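Putative acyl-[acyl-carrier-protein]--UDP-N-acetylglucosamine O-acyltransferase (Bacteroides fragilis, PDB 4R36) probably transfers an acyl chain from acyl carrier protein to UDP-N-acetylglucosamine, as expected of an LpxA-type acyltransferase. Local coordinates at residues 136-147 against 154-165. Numbering follows the deposited sequence.
Sequences VAHDALIGNGCI and MAGEIIIDDNAI
L141 and I159 sit in register on neighbouring parallel strands, where L141 N donates to I158 O and L141 O accepts from I160 N at 2.8 Å. Beta-branched I142 and I160 suit extended strands; they run alongside each other in the same direction, with their CG1 atoms 4.1 Å apart. M154, unbranched and flexible, can reach both V136 and I142: its SD lies against I142 CD1 at 3.8 Å, and the bend at chi3 (-75°) carries CE to V136 CG2. On the face carrying L141 and I159, L141 CD2 reaches I159 CG2.

At one corner, A137-A140 and A155-I158 form stacked type II turns joined by E157 N to H138 O. G156, lacking a side chain, leaves its CA bare enough to ride over one face of the H138 ring, a CH-pi contact 4.0 Å from the centroid. Beside it, D139 CB packs on E157 CG. H138 ND1 points at D139 OD2 (2.8 Å) almost exactly in the ring plane, which fixes the imidazole's rotation; T116 and G120 in turn hold the D139 carboxylate.

At the next corner D162 OD1 takes N144 N from above its carboxylate plane at 2.8 Å, and N144 ND2 adds a weak bond to OD2, while N126 N engages N144 OD1. G145, with positive phi, turns the chain there. C146 is small enough to tuck SG against I160 CG2 at 3.7 Å, and I147 N then donates to A164 O.

Successive coils superposed 18 residues apart, with short parallel strands and corners between them, are the hallmark of the left-handed beta-helix of hexapeptide-repeat acyltransferases; here they also place H138, a UDP-N-acetylglucosamine-binding residue, on a turn.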
loop_
_atom_site.group_PDB
_atom_site.type_symbol
_atom_site.label_atom_id
_atom_site.label_comp_id
_atom_site.label_asym_id
_atom_site.label_seq_id
_atom_site.Cartn_x
_atom_site.Cartn_y
_atom_site.Cartn_z
ATOM N N VAL A 136 2.455 -11.642 1.359
ATOM C CA VAL A 136 3.415 -12.690 1.769
ATOM C C VAL A 136 3.974 -13.395 0.527
ATOM O O VAL A 136 3.227 -14.046 -0.190
ATOM C CB VAL A 136 2.728 -13.721 2.671
ATOM C CG1 VAL A 136 3.738 -14.736 3.194
ATOM C CG2 VAL A 136 2.047 -13.079 3.855
ATOM N N ALA A 137 5.265 -13.164 0.262
ATOM C CA ALA A 137 5.865 -13.583 -0.954
ATOM C C ALA A 137 6.210 -15.049 -0.886
ATOM O O ALA A 137 6.195 -15.667 0.183
ATOM C CB ALA A 137 7.087 -12.773 -1.264
ATOM N N HIS A 138 6.493 -15.577 -2.074
ATOM C CA HIS A 138 6.953 -16.970 -2.209
ATOM C C HIS A 138 7.991 -17.404 -1.176
ATOM O O HIS A 138 8.946 -16.684 -0.882
ATOM C CB HIS A 138 7.541 -17.159 -3.590
ATOM C CG HIS A 138 8.807 -16.399 -3.824
ATOM N ND1 HIS A 138 10.049 -16.960 -3.635
ATOM C CD2 HIS A 138 9.024 -15.167 -4.355
ATOM C CE1 HIS A 138 10.987 -16.088 -3.962
ATOM N NE2 HIS A 138 10.391 -14.995 -4.413
ATOM N N ASP A 139 7.752 -18.568 -0.575
ATOM C CA ASP A 139 8.723 -19.244 0.355
ATOM C C ASP A 139 8.921 -18.522 1.697
ATOM O O ASP A 139 9.761 -18.950 2.499
ATOM C CB ASP A 139 10.064 -19.548 -0.279
ATOM C CG ASP A 139 9.915 -20.192 -1.672
ATOM O OD1 ASP A 139 9.321 -21.262 -1.733
ATOM O OD2 ASP A 139 10.307 -19.601 -2.682
ATOM N N ALA A 140 8.132 -17.461 1.948
ATOM C CA ALA A 140 8.181 -16.795 3.212
ATOM C C ALA A 140 7.641 -17.690 4.311
ATOM O O ALA A 140 6.901 -18.660 4.063
ATOM C CB ALA A 140 7.355 -15.532 3.154
ATOM N N LEU A 141 8.092 -17.430 5.519
ATOM C CA LEU A 141 7.709 -18.156 6.703
ATOM C C LEU A 141 7.276 -17.153 7.794
ATOM O O LEU A 141 8.104 -16.351 8.218
ATOM C CB LEU A 141 8.871 -18.989 7.258
ATOM C CG LEU A 141 8.533 -19.694 8.596
ATOM C CD1 LEU A 141 7.446 -20.732 8.473
ATOM C CD2 LEU A 141 9.812 -20.317 9.210
ATOM N N ILE A 142 6.020 -17.244 8.226
ATOM C CA ILE A 142 5.507 -16.535 9.385
ATOM C C ILE A 142 5.197 -17.553 10.447
ATOM O O ILE A 142 4.576 -18.590 10.149
ATOM C CB ILE A 142 4.263 -15.699 9.042
ATOM C CG1 ILE A 142 4.645 -14.671 7.968
ATOM C CG2 ILE A 142 3.694 -15.019 10.248
ATOM C CD1 ILE A 142 3.490 -13.746 7.567
ATOM N N GLY A 143 5.616 -17.270 11.681
ATOM C CA GLY A 143 5.297 -18.155 12.830
ATOM C C GLY A 143 3.882 -17.978 13.377
ATOM O O GLY A 143 2.889 -17.983 12.591
ATOM N N ASN A 144 3.800 -17.840 14.702
ATOM C CA ASN A 144 2.545 -17.856 15.442
ATOM C C ASN A 144 2.405 -16.637 16.242
ATOM O O ASN A 144 3.405 -16.049 16.729
ATOM C CB ASN A 144 2.489 -19.051 16.407
ATOM C CG ASN A 144 2.853 -20.332 15.727
ATOM O OD1 ASN A 144 2.235 -20.752 14.721
ATOM N ND2 ASN A 144 3.850 -21.000 16.271
ATOM N N GLY A 145 1.169 -16.210 16.412
ATOM C CA GLY A 145 0.917 -15.110 17.337
ATOM C C GLY A 145 1.364 -13.712 16.869
ATOM O O GLY A 145 1.479 -12.811 17.686
ATOM N N CYS A 146 1.568 -13.536 15.587
ATOM C CA CYS A 146 2.081 -12.280 14.991
ATOM C C CYS A 146 0.939 -11.380 14.571
ATOM O O CYS A 146 -0.174 -11.813 14.252
ATOM C CB CYS A 146 2.980 -12.573 13.758
ATOM S SG CYS A 146 4.456 -13.532 14.127
ATOM N N ILE A 147 1.203 -10.100 14.578
ATOM C CA ILE A 147 0.303 -9.110 14.014
ATOM C C ILE A 147 1.095 -8.362 12.970
ATOM O O ILE A 147 2.220 -7.837 13.285
ATOM C CB ILE A 147 -0.131 -8.131 15.119
ATOM C CG1 ILE A 147 -0.920 -8.887 16.226
ATOM C CG2 ILE A 147 -0.953 -7.040 14.501
ATOM C CD1 ILE A 147 -1.312 -8.012 17.404
ATOM N N MET A 154 6.131 -8.523 2.783
ATOM C CA MET A 154 7.172 -9.486 3.138
ATOM C C MET A 154 7.682 -10.176 1.899
ATOM O O MET A 154 6.922 -10.876 1.208
ATOM C CB MET A 154 6.615 -10.457 4.150
ATOM C CG MET A 154 6.521 -9.754 5.551
ATOM S SD MET A 154 5.422 -10.640 6.583
ATOM C CE MET A 154 3.822 -10.139 5.874
ATOM N N ALA A 155 8.940 -9.902 1.564
ATOM C CA ALA A 155 9.537 -10.344 0.326
ATOM C C ALA A 155 9.913 -11.855 0.419
ATOM O O ALA A 155 9.613 -12.562 1.395
ATOM C CB ALA A 155 10.747 -9.468 -0.018
ATOM N N GLY A 156 10.511 -12.353 -0.659
ATOM C CA GLY A 156 10.801 -13.761 -0.791
ATOM C C GLY A 156 11.643 -14.320 0.341
ATOM O O GLY A 156 12.606 -13.664 0.759
ATOM N N GLU A 157 11.258 -15.493 0.822
ATOM C CA GLU A 157 12.070 -16.278 1.733
ATOM C C GLU A 157 12.426 -15.560 3.041
ATOM O O GLU A 157 13.446 -15.853 3.657
ATOM C CB GLU A 157 13.387 -16.769 1.032
ATOM C CG GLU A 157 13.142 -17.662 -0.176
ATOM C CD GLU A 157 14.359 -18.086 -0.971
ATOM O OE1 GLU A 157 15.097 -18.967 -0.476
ATOM O OE2 GLU A 157 14.527 -17.571 -2.117
ATOM N N ILE A 158 11.567 -14.684 3.507
ATOM C CA ILE A 158 11.727 -14.092 4.812
ATOM C C ILE A 158 11.257 -15.046 5.902
ATOM O O ILE A 158 10.631 -16.093 5.638
ATOM C CB ILE A 158 10.972 -12.747 4.945
ATOM C CG1 ILE A 158 9.462 -12.890 4.777
ATOM C CG2 ILE A 158 11.550 -11.744 3.957
ATOM C CD1 ILE A 158 8.621 -13.277 5.995
ATOM N N ILE A 159 11.648 -14.730 7.128
ATOM C CA ILE A 159 11.245 -15.448 8.283
ATOM C C ILE A 159 10.789 -14.490 9.373
ATOM O O ILE A 159 11.501 -13.552 9.750
ATOM C CB ILE A 159 12.357 -16.351 8.839
ATOM C CG1 ILE A 159 12.757 -17.404 7.787
ATOM C CG2 ILE A 159 11.942 -17.011 10.196
ATOM C CD1 ILE A 159 14.014 -18.169 8.251
ATOM N N ILE A 160 9.609 -14.747 9.927
ATOM C CA ILE A 160 9.117 -13.980 11.064
ATOM C C ILE A 160 8.906 -14.999 12.203
ATOM O O ILE A 160 8.163 -15.979 12.056
ATOM C CB ILE A 160 7.790 -13.244 10.829
ATOM C CG1 ILE A 160 7.671 -12.453 9.536
ATOM C CG2 ILE A 160 7.315 -12.467 12.083
ATOM C CD1 ILE A 160 8.540 -11.325 9.347
ATOM N N ASP A 161 9.580 -14.736 13.311
ATOM C CA ASP A 161 9.488 -15.584 14.516
ATOM C C ASP A 161 8.179 -15.283 15.271
ATOM O O ASP A 161 7.507 -14.298 15.008
ATOM C CB ASP A 161 10.679 -15.384 15.451
ATOM C CG ASP A 161 12.003 -15.862 14.886
ATOM O OD1 ASP A 161 12.148 -16.225 13.681
ATOM O OD2 ASP A 161 13.025 -15.802 15.648
ATOM N N ASP A 162 7.858 -16.086 16.264
ATOM C CA ASP A 162 6.608 -15.895 16.972
ATOM C C ASP A 162 6.457 -14.572 17.692
ATOM O O ASP A 162 7.409 -13.997 18.259
ATOM C CB ASP A 162 6.448 -17.018 17.982
ATOM C CG ASP A 162 6.287 -18.394 17.310
ATOM O OD1 ASP A 162 6.194 -18.523 16.033
ATOM O OD2 ASP A 162 6.375 -19.405 18.073
ATOM N N ASN A 163 5.233 -14.126 17.789
ATOM C CA ASN A 163 4.862 -12.986 18.632
ATOM C C ASN A 163 5.357 -11.597 18.203
ATOM O O ASN A 163 5.470 -10.705 19.016
ATOM C CB ASN A 163 5.182 -13.225 20.120
ATOM C CG ASN A 163 4.750 -14.583 20.606
ATOM O OD1 ASN A 163 5.551 -15.392 21.040
ATOM N ND2 ASN A 163 3.496 -14.843 20.456
ATOM N N ALA A 164 5.637 -11.405 16.933
ATOM C CA ALA A 164 6.144 -10.154 16.463
ATOM C C ALA A 164 4.962 -9.246 16.169
ATOM O O ALA A 164 3.887 -9.726 15.858
ATOM C CB ALA A 164 6.954 -10.377 15.169
ATOM N N ILE A 165 5.165 -7.955 16.330
ATOM C CA ILE A 165 4.217 -6.953 15.942
ATOM C C ILE A 165 4.845 -6.031 14.925
ATOM O O ILE A 165 5.826 -5.360 15.205
ATOM C CB ILE A 165 3.669 -6.145 17.117
ATOM C CG1 ILE A 165 2.943 -7.103 18.062
ATOM C CG2 ILE A 165 2.716 -5.074 16.602
ATOM C CD1 ILE A 165 2.364 -6.434 19.274
HETATM O O HOH W 1 11.459 -18.567 4.667
HETATM O O HOH W 2 1.947 -10.268 18.165
HETATM O O HOH W 3 1.273 -13.186 20.277
#